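Local atomic coordinates of adenosine deaminase 1 (PDB entry 3RYS), a protein that probably catalyses the zinc-dependent hydrolytic deamination of adenine to hypoxanthine, a step in purine salvage and nitrogen catabolism. Residues Arg220-Ile225 and Pro243-Pro248; Gly272-Val277 and Ala311-Arg316; Cys247-Val252 and Asp290-Gln295. All coordinates share one frame; numbering follows the deposited sequence.

Contact 1 of 3, residues Arg220-Ile225 and Pro243-Pro248; sequences RIDHGI and PLTVCP. With ADE (adenine), chain D.
Asp222 and Thr245 form the close-packed centre of this contact, running alongside each other in the same direction. Thr245 OG1 sits between its own backbone N and carbonyl carbon (chi1 64°), and from there it donates to Asp222 OD1 at 2.6 Å, on the anti lone pair of that oxygen. The same hydroxyl is also hydrogen-bonded to His19 ND1, so a second-shell threonine helps position a zinc ligand. Backbone bonds flank it: Ile221 N reaches Pro243 O at 2.9 Å, Thr245 N reaches Ile221 O at 2.9 Å, and His223 N bonds to Thr245 O. Ile221-Leu244 and Asp222-Thr245 are parallel bridges, joining neighbouring strands of the (beta/alpha)8 barrel in a beta-alpha-beta crossover through helix 231-240.

The partly exposed Pro243 marks the more open end. Arg220 CB still rests on its ring, 3.4 Å from Pro243 CB, and the extended arginine chain then leads off to a salt bridge with Glu99 and a cation-pi contact with Phe319. The slack part lies at the far end from Pro243, where the buried Ile225 CG2 and Val246 CG1 are 4.2 Å apart.

Near the substrate, Cys247 SG approaches the His223 ring obliquely, 3.7 Å from His223 CE1. A water in the ring plane is hydrogen-bonded to His223 ND1 at 2.7 Å and accepts from Cys247 N. This probably helps hold the ring so that His223 NE2 faces adenine N6, 3.0 Å away near the ring plane, consistent with the importance for catalysis predicted for this adenine-binding histidine.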
# COMPACT_ATOMS: atom_id res chain seq x y z
N ARG A 220 -3.73 10.87 -4.74
CA ARG A 220 -3.01 9.93 -5.59
C ARG A 220 -3.79 8.64 -5.82
O ARG A 220 -4.59 8.23 -4.98
CB ARG A 220 -1.58 9.65 -5.07
CG ARG A 220 -1.44 9.40 -3.58
CD ARG A 220 0.01 9.07 -3.22
NE ARG A 220 0.08 8.27 -2.00
CZ ARG A 220 0.58 8.69 -0.85
NH1 ARG A 220 1.10 9.91 -0.74
NH2 ARG A 220 0.59 7.89 0.20
N ILE A 221 -3.58 8.04 -6.98
CA ILE A 221 -4.31 6.84 -7.37
C ILE A 221 -3.51 5.59 -7.01
O ILE A 221 -2.30 5.52 -7.27
CB ILE A 221 -4.62 6.82 -8.88
CG1 ILE A 221 -5.62 7.93 -9.24
CG2 ILE A 221 -5.15 5.47 -9.31
CD1 ILE A 221 -7.02 7.66 -8.76
N ASP A 222 -4.18 4.62 -6.42
CA ASP A 222 -3.52 3.38 -6.03
C ASP A 222 -3.74 2.30 -7.08
O ASP A 222 -4.88 1.97 -7.43
CB ASP A 222 -3.99 2.96 -4.63
CG ASP A 222 -3.61 3.99 -3.57
OD1 ASP A 222 -2.43 4.40 -3.53
OD2 ASP A 222 -4.49 4.39 -2.78
N HIS A 223 -2.63 1.75 -7.57
CA HIS A 223 -2.62 0.87 -8.74
C HIS A 223 -2.72 1.69 -10.04
O HIS A 223 -1.71 2.14 -10.58
CB HIS A 223 -3.71 -0.20 -8.67
CG HIS A 223 -3.45 -1.25 -7.63
ND1 HIS A 223 -2.36 -2.09 -7.67
CD2 HIS A 223 -4.15 -1.60 -6.52
CE1 HIS A 223 -2.39 -2.91 -6.63
NE2 HIS A 223 -3.47 -2.63 -5.92
N GLY A 224 -3.94 1.89 -10.53
CA GLY A 224 -4.18 2.74 -11.68
C GLY A 224 -3.74 2.19 -13.03
O GLY A 224 -3.77 2.90 -14.03
N ILE A 225 -3.34 0.92 -13.07
CA ILE A 225 -2.80 0.36 -14.30
C ILE A 225 -3.82 0.27 -15.45
O ILE A 225 -3.44 0.25 -16.62
CB ILE A 225 -2.17 -1.03 -14.08
CG1 ILE A 225 -3.21 -2.01 -13.54
CG2 ILE A 225 -0.97 -0.93 -13.14
CD1 ILE A 225 -2.82 -3.46 -13.71
N PRO A 243 0.10 11.18 -8.86
CA PRO A 243 0.91 10.03 -8.46
C PRO A 243 0.14 8.73 -8.64
O PRO A 243 -1.02 8.66 -8.22
CB PRO A 243 1.18 10.28 -6.97
CG PRO A 243 1.00 11.75 -6.79
CD PRO A 243 -0.08 12.15 -7.76
N LEU A 244 0.77 7.74 -9.26
CA LEU A 244 0.20 6.41 -9.41
C LEU A 244 1.03 5.38 -8.64
O LEU A 244 2.19 5.11 -8.98
CB LEU A 244 0.10 6.01 -10.89
CG LEU A 244 -1.27 6.15 -11.56
CD1 LEU A 244 -1.87 7.53 -11.38
CD2 LEU A 244 -1.20 5.79 -13.04
N THR A 245 0.45 4.80 -7.60
CA THR A 245 1.18 3.84 -6.78
C THR A 245 1.10 2.41 -7.35
O THR A 245 0.30 1.58 -6.90
CB THR A 245 0.76 3.91 -5.30
OG1 THR A 245 -0.62 3.54 -5.15
CG2 THR A 245 0.95 5.33 -4.77
N VAL A 246 1.94 2.13 -8.34
CA VAL A 246 1.98 0.83 -9.00
C VAL A 246 2.56 -0.27 -8.11
O VAL A 246 3.51 -0.05 -7.36
CB VAL A 246 2.78 0.87 -10.31
CG1 VAL A 246 2.69 -0.47 -11.03
CG2 VAL A 246 2.29 2.01 -11.20
N CYS A 247 1.97 -1.46 -8.20
CA CYS A 247 2.44 -2.62 -7.43
C CYS A 247 2.64 -3.80 -8.36
O CYS A 247 1.73 -4.60 -8.58
CB CYS A 247 1.43 -2.97 -6.34
SG CYS A 247 0.84 -1.55 -5.37
N PRO A 248 3.86 -3.92 -8.92
CA PRO A 248 4.20 -4.90 -9.97
C PRO A 248 3.88 -6.36 -9.60
O PRO A 248 3.10 -7.00 -10.31
CB PRO A 248 5.70 -4.71 -10.15
CG PRO A 248 5.94 -3.27 -9.74
CD PRO A 248 4.99 -3.04 -8.60
N9 ADE D . -6.87 -4.82 0.13
C8 ADE D . -5.56 -5.06 0.42
N7 ADE D . -4.75 -4.97 -0.62
C5 ADE D . -5.61 -4.65 -1.66
C6 ADE D . -5.38 -4.41 -3.04
N6 ADE D . -4.17 -4.48 -3.60
N1 ADE D . -6.45 -4.11 -3.81
C2 ADE D . -7.66 -4.05 -3.23
N3 ADE D . -8.00 -4.25 -1.96
C4 ADE D . -6.92 -4.55 -1.22
O HOH W 1 -0.61 -1.51 -9.68

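Contact 2 of 3, residues Gly272-Val277 and Ala311-Arg316; sequences GLNVCV and AANSIR
Asn274 and Asn313 pass each other head to tail, and their amide planes stand nearly perpendicular, 84° apart. Asn274 OD1 comes up beside the middle of the other amide, 3.3 Å from Asn313 CG. Asn274 CG is anti to its backbone N (chi1 -177°), carried from the inverse gamma turn at Asn274 toward helix 304-317, while Asn274 ND2 is hydrogen-bonded to Gln241 O. Asn313 in turn rests on the backbone of strand 275-277 at Val275: Asn313 CB lies 3.3 Å from Val275 O, and Asn313 CG 3.5 Å from the same carbonyl oxygen. An alanine at Asn313 would keep that CB contact but would probably open a gap beside Asn274 OD1 and leave Val275 O without the amide next to it.

One helical step on, the meeting is apolar. Cys276 CB points at the helix and packs 3.7 Å from Ser314 CB. The serine hydroxyl turns back into its own helix, where Ser314 OG donates to an in-plane lone pair of Ala311 O at 2.7 Å; that carbonyl also accepts from Ile315 N.

The strand and helix axes pass 6.8 Å apart at 106°, so the two run roughly crosswise. Val275 points away from this helix, onto helix 265-270, whereas Ile315 packs against helix 322-339. Strand 275-277 is paired with strand 244-246, and Ser314 OG is also hydrogen-bonded to Ala16 N of strand 15-17, placing the helix against both the last and the first strands of the barrel.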
# COMPACT_ATOMS: atom_id res chain seq x y z
N GLY A 272 5.46 9.35 -19.15
CA GLY A 272 5.43 10.46 -18.21
C GLY A 272 4.45 10.35 -17.06
O GLY A 272 4.32 11.29 -16.28
N LEU A 273 3.75 9.22 -16.95
CA LEU A 273 2.89 9.00 -15.79
C LEU A 273 3.75 9.04 -14.53
O LEU A 273 4.82 8.44 -14.48
CB LEU A 273 2.17 7.66 -15.89
CG LEU A 273 1.09 7.52 -16.96
CD1 LEU A 273 0.55 6.11 -16.99
CD2 LEU A 273 -0.03 8.52 -16.71
N ASN A 274 3.28 9.76 -13.52
CA ASN A 274 4.02 9.91 -12.27
C ASN A 274 3.94 8.66 -11.39
O ASN A 274 3.34 8.68 -10.31
CB ASN A 274 3.52 11.13 -11.51
CG ASN A 274 4.29 11.38 -10.24
OD1 ASN A 274 5.45 10.99 -10.12
ND2 ASN A 274 3.65 12.03 -9.27
N VAL A 275 4.55 7.57 -11.85
CA VAL A 275 4.41 6.28 -11.19
C VAL A 275 5.53 5.98 -10.20
O VAL A 275 6.65 6.50 -10.33
CB VAL A 275 4.37 5.13 -12.21
CG1 VAL A 275 3.04 5.11 -12.95
CG2 VAL A 275 5.54 5.24 -13.18
N CYS A 276 5.23 5.15 -9.22
CA CYS A 276 6.23 4.65 -8.29
C CYS A 276 5.96 3.18 -7.97
O CYS A 276 4.89 2.65 -8.27
CB CYS A 276 6.26 5.48 -7.01
SG CYS A 276 4.75 5.43 -6.01
N VAL A 277 6.96 2.52 -7.38
CA VAL A 277 6.92 1.09 -7.13
C VAL A 277 6.58 0.78 -5.67
O VAL A 277 7.18 1.34 -4.76
CB VAL A 277 8.27 0.44 -7.50
CG1 VAL A 277 8.27 -1.04 -7.18
CG2 VAL A 277 8.58 0.68 -8.97
N ALA A 311 12.19 5.96 -7.67
CA ALA A 311 12.45 6.30 -6.27
C ALA A 311 12.07 7.75 -5.97
O ALA A 311 11.35 8.02 -5.01
CB ALA A 311 13.92 6.07 -5.94
N ALA A 312 12.56 8.67 -6.80
CA ALA A 312 12.32 10.09 -6.57
C ALA A 312 10.84 10.45 -6.72
O ALA A 312 10.33 11.32 -6.02
CB ALA A 312 13.19 10.95 -7.48
N ASN A 313 10.16 9.78 -7.64
CA ASN A 313 8.72 9.93 -7.75
C ASN A 313 8.06 9.63 -6.41
O ASN A 313 7.30 10.44 -5.89
CB ASN A 313 8.15 8.99 -8.82
CG ASN A 313 8.41 9.48 -10.23
OD1 ASN A 313 8.06 8.81 -11.20
ND2 ASN A 313 9.02 10.65 -10.35
N SER A 314 8.37 8.46 -5.86
CA SER A 314 7.76 8.03 -4.61
C SER A 314 7.98 9.05 -3.49
O SER A 314 7.15 9.18 -2.59
CB SER A 314 8.32 6.67 -4.18
OG SER A 314 9.52 6.83 -3.45
N ILE A 315 9.09 9.78 -3.56
CA ILE A 315 9.38 10.77 -2.54
C ILE A 315 8.61 12.06 -2.80
O ILE A 315 8.00 12.62 -1.89
CB ILE A 315 10.89 11.07 -2.43
CG1 ILE A 315 11.66 9.80 -2.08
CG2 ILE A 315 11.15 12.15 -1.40
CD1 ILE A 315 13.16 9.97 -2.06
N ARG A 316 8.63 12.51 -4.05
CA ARG A 316 7.89 13.72 -4.43
C ARG A 316 6.40 13.53 -4.21
O ARG A 316 5.68 14.50 -3.97
CB ARG A 316 8.13 14.06 -5.90
CG ARG A 316 9.55 14.39 -6.26
CD ARG A 316 9.61 14.99 -7.65
NE ARG A 316 10.96 14.95 -8.20
CZ ARG A 316 11.42 13.98 -8.98
NH1 ARG A 316 10.63 12.97 -9.33
NH2 ARG A 316 12.67 14.02 -9.42
O HOH W 2 4.42 14.45 -7.03

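Contact 3 of 3, residues Cys247-Val252 and Asp290-Gln295; sequences CPLSNV and DDNFEQ
Asp291 meets Leu249 through its backbone, the carbonyl carbon lying 4.5 Å from Leu249 CD1, while its carboxylate turns away and its OD2 is hydrogen-bonded to Tyr288 N. Asn292, next along, carries the contact. Its CG lies anti to the carbonyl carbon (chi1 -79°), and the amide reaches across to the other helix, where Asn292 OD1 accepts from Leu249 N at 3.1 Å. That bond is nearly straight at hydrogen, 171°, with the donor tilted a little from the carbonyl plane. Leu249 belongs to the first turn of the helix that follows strand 244-246 of the (beta/alpha)8 barrel, a turn whose N-H groups lack helical acceptors; Cys247 holds the N-cap position, and a side chain from another helix supplies the missing acceptor. The neighbouring Ser250 N donates instead to a water, which lies 3.0 Å from Asn292 OD1. Pro248 CD at 3.3 Å and Leu249 CG at 3.4 Å press on the same Asn292 oxygen. The other branch, ND2, is hydrogen-bonded to Tyr288 O, which fixes the turn of the amide. One turn later, Gln295 crosses Leu249 at about a right angle, its CG 4.2 Å from Leu249 CD2.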
# COMPACT_ATOMS: atom_id res chain seq x y z
N CYS A 247 1.97 -1.46 -8.20
CA CYS A 247 2.44 -2.62 -7.43
C CYS A 247 2.64 -3.80 -8.36
O CYS A 247 1.73 -4.60 -8.58
CB CYS A 247 1.43 -2.97 -6.34
SG CYS A 247 0.84 -1.55 -5.37
N PRO A 248 3.86 -3.92 -8.92
CA PRO A 248 4.20 -4.90 -9.97
C PRO A 248 3.88 -6.36 -9.60
O PRO A 248 3.10 -7.00 -10.31
CB PRO A 248 5.70 -4.71 -10.15
CG PRO A 248 5.94 -3.27 -9.74
CD PRO A 248 4.99 -3.04 -8.60
N LEU A 249 4.47 -6.86 -8.53
CA LEU A 249 4.25 -8.24 -8.10
C LEU A 249 2.79 -8.49 -7.73
O LEU A 249 2.24 -9.56 -7.99
CB LEU A 249 5.15 -8.59 -6.93
CG LEU A 249 6.65 -8.61 -7.22
CD1 LEU A 249 7.42 -9.12 -6.00
CD2 LEU A 249 6.93 -9.46 -8.45
N SER A 250 2.17 -7.50 -7.10
CA SER A 250 0.77 -7.62 -6.73
C SER A 250 -0.10 -7.92 -7.97
O SER A 250 -0.88 -8.88 -7.98
CB SER A 250 0.29 -6.35 -6.02
OG SER A 250 -1.09 -6.44 -5.71
N ASN A 251 0.07 -7.11 -9.01
CA ASN A 251 -0.69 -7.26 -10.24
C ASN A 251 -0.49 -8.61 -10.90
O ASN A 251 -1.42 -9.18 -11.48
CB ASN A 251 -0.36 -6.13 -11.22
CG ASN A 251 -0.66 -4.75 -10.65
OD1 ASN A 251 -1.48 -4.61 -9.74
ND2 ASN A 251 0.01 -3.73 -11.18
N VAL A 252 0.73 -9.13 -10.82
CA VAL A 252 1.03 -10.43 -11.40
C VAL A 252 0.36 -11.55 -10.60
O VAL A 252 -0.33 -12.39 -11.17
CB VAL A 252 2.56 -10.70 -11.49
CG1 VAL A 252 2.82 -12.16 -11.81
CG2 VAL A 252 3.19 -9.81 -12.55
N ASP A 290 11.90 -3.67 -2.33
CA ASP A 290 13.20 -3.98 -2.91
C ASP A 290 13.12 -5.23 -3.78
O ASP A 290 13.87 -5.37 -4.74
CB ASP A 290 14.28 -4.13 -1.83
CG ASP A 290 14.02 -5.30 -0.89
OD1 ASP A 290 14.68 -6.34 -1.05
OD2 ASP A 290 13.15 -5.16 0.00
N ASP A 291 12.21 -6.14 -3.44
CA ASP A 291 11.97 -7.32 -4.26
C ASP A 291 11.27 -6.92 -5.55
O ASP A 291 11.56 -7.48 -6.61
CB ASP A 291 11.14 -8.35 -3.50
CG ASP A 291 11.92 -9.03 -2.40
OD1 ASP A 291 13.04 -9.52 -2.67
OD2 ASP A 291 11.41 -9.08 -1.26
N ASN A 292 10.35 -5.97 -5.47
CA ASN A 292 9.69 -5.46 -6.66
C ASN A 292 10.70 -4.83 -7.60
O ASN A 292 10.65 -5.03 -8.81
CB ASN A 292 8.58 -4.46 -6.31
CG ASN A 292 7.29 -5.14 -5.86
OD1 ASN A 292 6.35 -5.29 -6.64
ND2 ASN A 292 7.25 -5.56 -4.60
N PHE A 293 11.64 -4.06 -7.04
CA PHE A 293 12.68 -3.45 -7.86
C PHE A 293 13.56 -4.52 -8.50
O PHE A 293 13.82 -4.48 -9.70
CB PHE A 293 13.53 -2.49 -7.02
CG PHE A 293 12.96 -1.11 -6.92
CD1 PHE A 293 12.19 -0.74 -5.83
CD2 PHE A 293 13.19 -0.19 -7.91
CE1 PHE A 293 11.67 0.53 -5.73
CE2 PHE A 293 12.66 1.09 -7.82
CZ PHE A 293 11.90 1.45 -6.73
N GLU A 294 14.02 -5.46 -7.68
CA GLU A 294 14.87 -6.55 -8.16
C GLU A 294 14.28 -7.23 -9.39
O GLU A 294 14.99 -7.51 -10.35
CB GLU A 294 15.07 -7.59 -7.06
CG GLU A 294 15.95 -8.75 -7.48
CD GLU A 294 15.90 -9.90 -6.50
OE1 GLU A 294 14.99 -9.91 -5.63
OE2 GLU A 294 16.76 -10.81 -6.59
N GLN A 295 12.98 -7.49 -9.35
CA GLN A 295 12.31 -8.16 -10.45
C GLN A 295 12.17 -7.25 -11.68
O GLN A 295 12.26 -7.72 -12.82
CB GLN A 295 10.95 -8.71 -10.01
CG GLN A 295 11.04 -9.83 -8.98
CD GLN A 295 11.87 -11.02 -9.46
OE1 GLN A 295 13.10 -10.95 -9.52
NE2 GLN A 295 11.19 -12.12 -9.78
O HOH W 3 3.55 -5.30 -5.59

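Followed from the N terminus, contact 1 closes first, joining residues 220-225 to 243-248 around helix 231-240 and so tying two neighbouring barrel strands. Contact 3 opens where contact 1 ends: the two share Cys247 and Pro248, and its loop runs through strand 275-277 to helix 289-300. Contact 2 opens inside that loop and closes beyond it, on helix 304-317, so contacts 2 and 3 cross, while contacts 1 and 2 follow in series. Strand 244-246 joins contacts 1 and 2 through the sheet, since Leu244 N and O probably bond to Asn274 O and Cys276 N. Val277 touches both Pro248 and Asn292, linking the final strand to the two helices of contact 3.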